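Local coordinates for protein diphthine synthase (Entamoeba histolytica, PDB 3I4T) that probably methylates the modified histidine of elongation factor 2 during diphthamide synthesis, as a member of the tetrapyrrole methylase family that uses S-adenosylmethionine, at residues A[248-260]-A[279-291]. Residues are numbered along the deposited sequence; the frame is centred on the assembly and turned at random.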
loop_
_atom_site.group_PDB
_atom_site.type_symbol
_atom_site.label_atom_id
_atom_site.label_comp_id
_atom_site.label_asym_id
_atom_site.label_seq_id
_atom_site.Cartn_x
_atom_site.Cartn_y
_atom_site.Cartn_z
ATOM N N LYS A 248 3.346 -13.709 -12.162
ATOM C CA LYS A 248 4.417 -14.680 -12.054
ATOM C C LYS A 248 5.341 -14.264 -10.910
ATOM O O LYS A 248 5.762 -13.099 -10.846
ATOM C CB LYS A 248 5.181 -14.767 -13.386
ATOM C CG LYS A 248 6.322 -15.777 -13.416
ATOM C CD LYS A 248 5.828 -17.203 -13.651
ATOM C CE LYS A 248 6.896 -18.224 -13.219
ATOM N NZ LYS A 248 6.332 -19.478 -12.586
ATOM N N ILE A 249 5.622 -15.205 -10.002
ATOM C CA ILE A 249 6.525 -14.977 -8.870
ATOM C C ILE A 249 7.562 -16.093 -8.791
ATOM O O ILE A 249 7.197 -17.267 -8.711
ATOM C CB ILE A 249 5.760 -14.936 -7.526
ATOM C CG1 ILE A 249 4.720 -13.817 -7.517
ATOM C CG2 ILE A 249 6.718 -14.786 -6.349
ATOM C CD1 ILE A 249 3.801 -13.865 -6.312
ATOM N N VAL A 250 8.847 -15.733 -8.811
ATOM C CA VAL A 250 9.922 -16.716 -8.693
ATOM C C VAL A 250 10.858 -16.316 -7.586
ATOM O O VAL A 250 11.311 -15.181 -7.541
ATOM C CB VAL A 250 10.745 -16.877 -10.006
ATOM C CG1 VAL A 250 11.740 -18.011 -9.879
ATOM C CG2 VAL A 250 9.838 -17.157 -11.173
ATOM N N TYR A 251 11.148 -17.267 -6.701
ATOM C CA TYR A 251 12.101 -17.084 -5.606
ATOM C C TYR A 251 13.348 -17.910 -5.893
ATOM O O TYR A 251 13.282 -19.138 -5.999
ATOM C CB TYR A 251 11.460 -17.535 -4.303
ATOM C CG TYR A 251 12.323 -17.433 -3.048
ATOM C CD1 TYR A 251 12.872 -16.223 -2.649
ATOM C CD2 TYR A 251 12.540 -18.557 -2.241
ATOM C CE1 TYR A 251 13.633 -16.136 -1.499
ATOM C CE2 TYR A 251 13.290 -18.481 -1.085
ATOM C CZ TYR A 251 13.834 -17.270 -0.719
ATOM O OH TYR A 251 14.582 -17.186 0.433
ATOM N N GLY A 252 14.485 -17.238 -6.021
ATOM C CA GLY A 252 15.721 -17.930 -6.357
ATOM C C GLY A 252 16.937 -17.025 -6.348
ATOM O O GLY A 252 16.839 -15.828 -6.037
ATOM N N LYS A 253 18.083 -17.613 -6.691
ATOM C CA LYS A 253 19.358 -16.911 -6.708
ATOM C C LYS A 253 19.375 -15.834 -7.776
ATOM O O LYS A 253 18.719 -15.958 -8.804
ATOM C CB LYS A 253 20.522 -17.889 -6.934
ATOM C CG LYS A 253 20.591 -19.034 -5.942
ATOM C CD LYS A 253 21.998 -19.609 -5.811
ATOM C CE LYS A 253 21.985 -21.030 -5.217
ATOM N NZ LYS A 253 21.971 -22.075 -6.305
ATOM N N MET A 254 20.146 -14.783 -7.529
ATOM C CA MET A 254 20.340 -13.714 -8.502
ATOM C C MET A 254 20.864 -14.228 -9.827
ATOM O O MET A 254 20.386 -13.790 -10.872
ATOM C CB MET A 254 21.240 -12.615 -7.940
ATOM C CG MET A 254 20.603 -11.923 -6.735
ATOM S SD MET A 254 21.193 -10.253 -6.363
ATOM C CE MET A 254 20.384 -9.323 -7.660
ATOM N N LYS A 255 21.813 -15.167 -9.787
ATOM C CA LYS A 255 22.378 -15.741 -11.019
ATOM C C LYS A 255 21.373 -16.582 -11.788
ATOM O O LYS A 255 21.482 -16.716 -13.005
ATOM C CB LYS A 255 23.632 -16.575 -10.742
ATOM C CG LYS A 255 23.418 -17.795 -9.847
ATOM C CD LYS A 255 24.724 -18.521 -9.580
ATOM C CE LYS A 255 24.480 -19.837 -8.862
ATOM N NZ LYS A 255 25.751 -20.580 -8.581
ATOM N N ASP A 256 20.397 -17.146 -11.081
ATOM C CA ASP A 256 19.374 -17.965 -11.720
ATOM C C ASP A 256 18.258 -17.111 -12.289
ATOM O O ASP A 256 17.724 -17.404 -13.364
ATOM C CB ASP A 256 18.823 -18.991 -10.738
ATOM C CG ASP A 256 19.811 -20.091 -10.439
ATOM O OD1 ASP A 256 20.515 -20.542 -11.367
ATOM O OD2 ASP A 256 19.894 -20.519 -9.274
ATOM N N LEU A 257 17.912 -16.048 -11.574
ATOM C CA LEU A 257 16.844 -15.153 -12.009
ATOM C C LEU A 257 17.294 -14.206 -13.116
ATOM O O LEU A 257 16.498 -13.816 -13.964
ATOM C CB LEU A 257 16.207 -14.424 -10.813
ATOM C CG LEU A 257 14.950 -15.086 -10.223
ATOM C CD1 LEU A 257 15.189 -16.495 -9.752
ATOM C CD2 LEU A 257 14.367 -14.262 -9.100
ATOM N N LEU A 258 18.582 -13.873 -13.122
ATOM C CA LEU A 258 19.219 -13.143 -14.234
ATOM C C LEU A 258 18.839 -13.626 -15.660
ATOM O O LEU A 258 18.756 -12.818 -16.590
ATOM C CB LEU A 258 20.739 -13.174 -14.059
ATOM C CG LEU A 258 21.682 -12.524 -15.078
ATOM C CD1 LEU A 258 21.422 -11.025 -15.263
ATOM C CD2 LEU A 258 23.142 -12.777 -14.676
ATOM N N HIS A 259 18.603 -14.927 -15.828
ATOM C CA HIS A 259 18.353 -15.492 -17.158
ATOM C C HIS A 259 16.967 -16.067 -17.275
ATOM O O HIS A 259 16.592 -16.622 -18.315
ATOM C CB HIS A 259 19.377 -16.580 -17.480
ATOM C CG HIS A 259 20.788 -16.094 -17.450
ATOM N ND1 HIS A 259 21.286 -15.204 -18.376
ATOM C CD2 HIS A 259 21.800 -16.348 -16.587
ATOM C CE1 HIS A 259 22.548 -14.934 -18.090
ATOM N NE2 HIS A 259 22.884 -15.616 -17.010
ATOM N N TYR A 260 16.203 -15.949 -16.203
ATOM C CA TYR A 260 14.835 -16.415 -16.215
ATOM C C TYR A 260 13.950 -15.481 -17.062
ATOM O O TYR A 260 14.079 -14.261 -16.992
ATOM C CB TYR A 260 14.324 -16.526 -14.777
ATOM C CG TYR A 260 13.023 -17.263 -14.663
ATOM C CD1 TYR A 260 12.995 -18.613 -14.345
ATOM C CD2 TYR A 260 11.817 -16.607 -14.875
ATOM C CE1 TYR A 260 11.790 -19.296 -14.248
ATOM C CE2 TYR A 260 10.619 -17.269 -14.783
ATOM C CZ TYR A 260 10.603 -18.613 -14.470
ATOM O OH TYR A 260 9.390 -19.260 -14.376
ATOM N N PRO A 279 7.739 -18.533 8.922
ATOM C CA PRO A 279 6.473 -18.455 8.174
ATOM C C PRO A 279 6.616 -17.786 6.800
ATOM O O PRO A 279 5.915 -18.166 5.871
ATOM C CB PRO A 279 5.551 -17.645 9.103
ATOM C CG PRO A 279 6.156 -17.836 10.486
ATOM C CD PRO A 279 7.633 -17.901 10.256
ATOM N N GLU A 280 7.535 -16.831 6.671
ATOM C CA GLU A 280 7.796 -16.161 5.395
ATOM C C GLU A 280 8.447 -17.120 4.404
ATOM O O GLU A 280 8.057 -17.177 3.237
ATOM C CB GLU A 280 8.703 -14.933 5.594
ATOM C CG GLU A 280 8.108 -13.765 6.414
ATOM C CD GLU A 280 9.089 -12.598 6.552
ATOM O OE1 GLU A 280 10.151 -12.782 7.181
ATOM O OE2 GLU A 280 8.808 -11.495 6.021
ATOM N N LEU A 281 9.458 -17.857 4.876
ATOM C CA LEU A 281 10.131 -18.875 4.076
ATOM C C LEU A 281 9.141 -19.940 3.571
ATOM O O LEU A 281 9.220 -20.374 2.416
ATOM C CB LEU A 281 11.269 -19.535 4.875
ATOM C CG LEU A 281 12.617 -18.805 5.000
ATOM C CD1 LEU A 281 13.584 -19.570 5.897
ATOM C CD2 LEU A 281 13.269 -18.511 3.642
ATOM N N ASP A 282 8.203 -20.340 4.431
ATOM C CA ASP A 282 7.200 -21.324 4.050
ATOM C C ASP A 282 6.373 -20.848 2.839
ATOM O O ASP A 282 6.003 -21.654 1.978
ATOM C CB ASP A 282 6.286 -21.678 5.232
ATOM C CG ASP A 282 7.023 -22.379 6.385
ATOM O OD1 ASP A 282 8.160 -22.876 6.207
ATOM O OD2 ASP A 282 6.456 -22.415 7.500
ATOM N N GLN A 283 6.102 -19.548 2.754
ATOM C CA GLN A 283 5.331 -19.040 1.624
ATOM C C GLN A 283 6.185 -18.889 0.373
ATOM O O GLN A 283 5.736 -19.211 -0.734
ATOM C CB GLN A 283 4.609 -17.736 1.973
ATOM C CG GLN A 283 3.510 -17.882 3.036
ATOM C CD GLN A 283 2.498 -18.963 2.702
ATOM O OE1 GLN A 283 1.948 -18.997 1.605
ATOM N NE2 GLN A 283 2.244 -19.845 3.649
ATOM N N LEU A 284 7.419 -18.420 0.549
ATOM C CA LEU A 284 8.335 -18.220 -0.573
ATOM C C LEU A 284 8.621 -19.512 -1.322
ATOM O O LEU A 284 8.831 -19.494 -2.540
ATOM C CB LEU A 284 9.651 -17.598 -0.102
ATOM C CG LEU A 284 9.537 -16.132 0.333
ATOM C CD1 LEU A 284 10.738 -15.734 1.163
ATOM C CD2 LEU A 284 9.340 -15.197 -0.864
ATOM N N GLU A 285 8.632 -20.620 -0.578
ATOM C CA GLU A 285 9.020 -21.926 -1.097
ATOM C C GLU A 285 8.105 -22.365 -2.237
ATOM O O GLU A 285 8.548 -23.032 -3.167
ATOM C CB GLU A 285 9.053 -22.962 0.034
ATOM C CG GLU A 285 9.521 -24.351 -0.374
ATOM C CD GLU A 285 10.975 -24.386 -0.815
ATOM O OE1 GLU A 285 11.813 -23.646 -0.245
ATOM O OE2 GLU A 285 11.285 -25.167 -1.743
ATOM N N TYR A 286 6.844 -21.947 -2.180
ATOM C CA TYR A 286 5.894 -22.160 -3.277
ATOM C C TYR A 286 6.340 -21.594 -4.629
ATOM O O TYR A 286 5.800 -21.988 -5.673
ATOM C CB TYR A 286 4.529 -21.571 -2.919
ATOM C CG TYR A 286 3.816 -22.331 -1.826
ATOM C CD1 TYR A 286 3.079 -23.501 -2.117
ATOM C CD2 TYR A 286 3.869 -21.896 -0.502
ATOM C CE1 TYR A 286 2.410 -24.205 -1.109
ATOM C CE2 TYR A 286 3.206 -22.598 0.513
ATOM C CZ TYR A 286 2.485 -23.743 0.204
ATOM O OH TYR A 286 1.835 -24.426 1.207
ATOM N N PHE A 287 7.305 -20.673 -4.611
ATOM C CA PHE A 287 7.748 -19.998 -5.823
ATOM C C PHE A 287 9.197 -20.316 -6.133
ATOM O O PHE A 287 9.785 -19.689 -7.001
ATOM C CB PHE A 287 7.563 -18.478 -5.715
ATOM C CG PHE A 287 6.240 -18.063 -5.154
ATOM C CD1 PHE A 287 5.056 -18.343 -5.836
ATOM C CD2 PHE A 287 6.174 -17.384 -3.937
ATOM C CE1 PHE A 287 3.819 -17.968 -5.309
ATOM C CE2 PHE A 287 4.944 -16.997 -3.396
ATOM C CZ PHE A 287 3.762 -17.292 -4.081
ATOM N N LYS A 288 9.756 -21.286 -5.416
ATOM C CA LYS A 288 11.148 -21.693 -5.577
ATOM C C LYS A 288 11.496 -22.029 -7.028
ATOM O O LYS A 288 10.729 -22.706 -7.713
ATOM C CB LYS A 288 11.431 -22.908 -4.693
ATOM C CG LYS A 288 12.890 -23.163 -4.402
ATOM C CD LYS A 288 13.262 -22.605 -3.051
ATOM C CE LYS A 288 14.594 -23.156 -2.575
ATOM N NZ LYS A 288 14.847 -22.704 -1.173
ATOM N N TYR A 289 12.663 -21.561 -7.474
ATOM C CA TYR A 289 13.135 -21.751 -8.852
ATOM C C TYR A 289 13.576 -23.197 -9.194
ATOM O O TYR A 289 14.265 -23.858 -8.400
ATOM C CB TYR A 289 14.273 -20.751 -9.179
ATOM C CG TYR A 289 15.013 -21.061 -10.473
ATOM C CD1 TYR A 289 14.539 -20.590 -11.698
ATOM C CD2 TYR A 289 16.169 -21.854 -10.473
ATOM C CE1 TYR A 289 15.195 -20.885 -12.887
ATOM C CE2 TYR A 289 16.834 -22.156 -11.660
ATOM C CZ TYR A 289 16.332 -21.666 -12.863
ATOM O OH TYR A 289 16.969 -21.956 -14.046
ATOM N N LYS A 290 13.188 -23.645 -10.396
ATOM C CA LYS A 290 13.641 -24.912 -11.021
ATOM C C LYS A 290 13.544 -24.807 -12.566
ATOM O O LYS A 290 12.759 -23.990 -13.074
ATOM C CB LYS A 290 12.799 -26.093 -10.516
ATOM N N PRO A 291 14.349 -25.603 -13.326
ATOM C CA PRO A 291 15.403 -26.547 -12.926
ATOM C C PRO A 291 16.812 -25.960 -13.068
ATOM O O PRO A 291 17.428 -25.562 -12.067
ATOM C CB PRO A 291 15.213 -27.721 -13.910
ATOM C CG PRO A 291 14.297 -27.187 -15.033
ATOM C CD PRO A 291 14.086 -25.716 -14.775
#
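Phe287 O accepts the hydrogen bond of Tyr251 N at 2.8 Å; the N-H points almost straight at it (176°), though the donor stands well above the carbonyl plane. Val250 CA approaches the same oxygen, adding a CA-H...O contact. The return bond, Tyr289 N to Tyr251 O at 2.9 Å, is more bent, and Lys288 CA also touches this acceptor. Tyr251 thus donates to Phe287 and accepts from Tyr289, the residues either side of Lys288, which is the pattern of a single parallel bridge between Tyr251 and Lys288.

Aromatic packing flanks the bridge. Leu284 CB lies over one face of the Tyr251 ring, 3.9 Å from its centroid, while Leu281 CD2 reaches the hydroxyl end. Tyr251 has CG anti to the backbone N (chi1 179°), which carries its ring across the Leu284 side chain, with the hydroxyl by Leu281. Ile249 CG2 sits over a face of Phe287, 3.8 Å from the centroid; Tyr286 CB covers the opposite face.

Beyond the bridge, Tyr289 lays one ring face on Asp256 CB, its plane only 13° from that of the carboxylate. Its CE1 edge meets Tyr260 CD1 at 3.5 Å, rim to rim, and Val250 CG1 packs against its CB.

The chain after helix 278-284 lies along the side of strand 248-253 not paired with strand 235-240, whose antiparallel bonds use Lys248, Val250 and Gly252. It thus tacks the C-terminal tail onto the edge of the mixed sheet. Tyr251 and Ile249 also touch Val237 of strand 235-240, and Leu257 rests on Ile215 of helix 211-225.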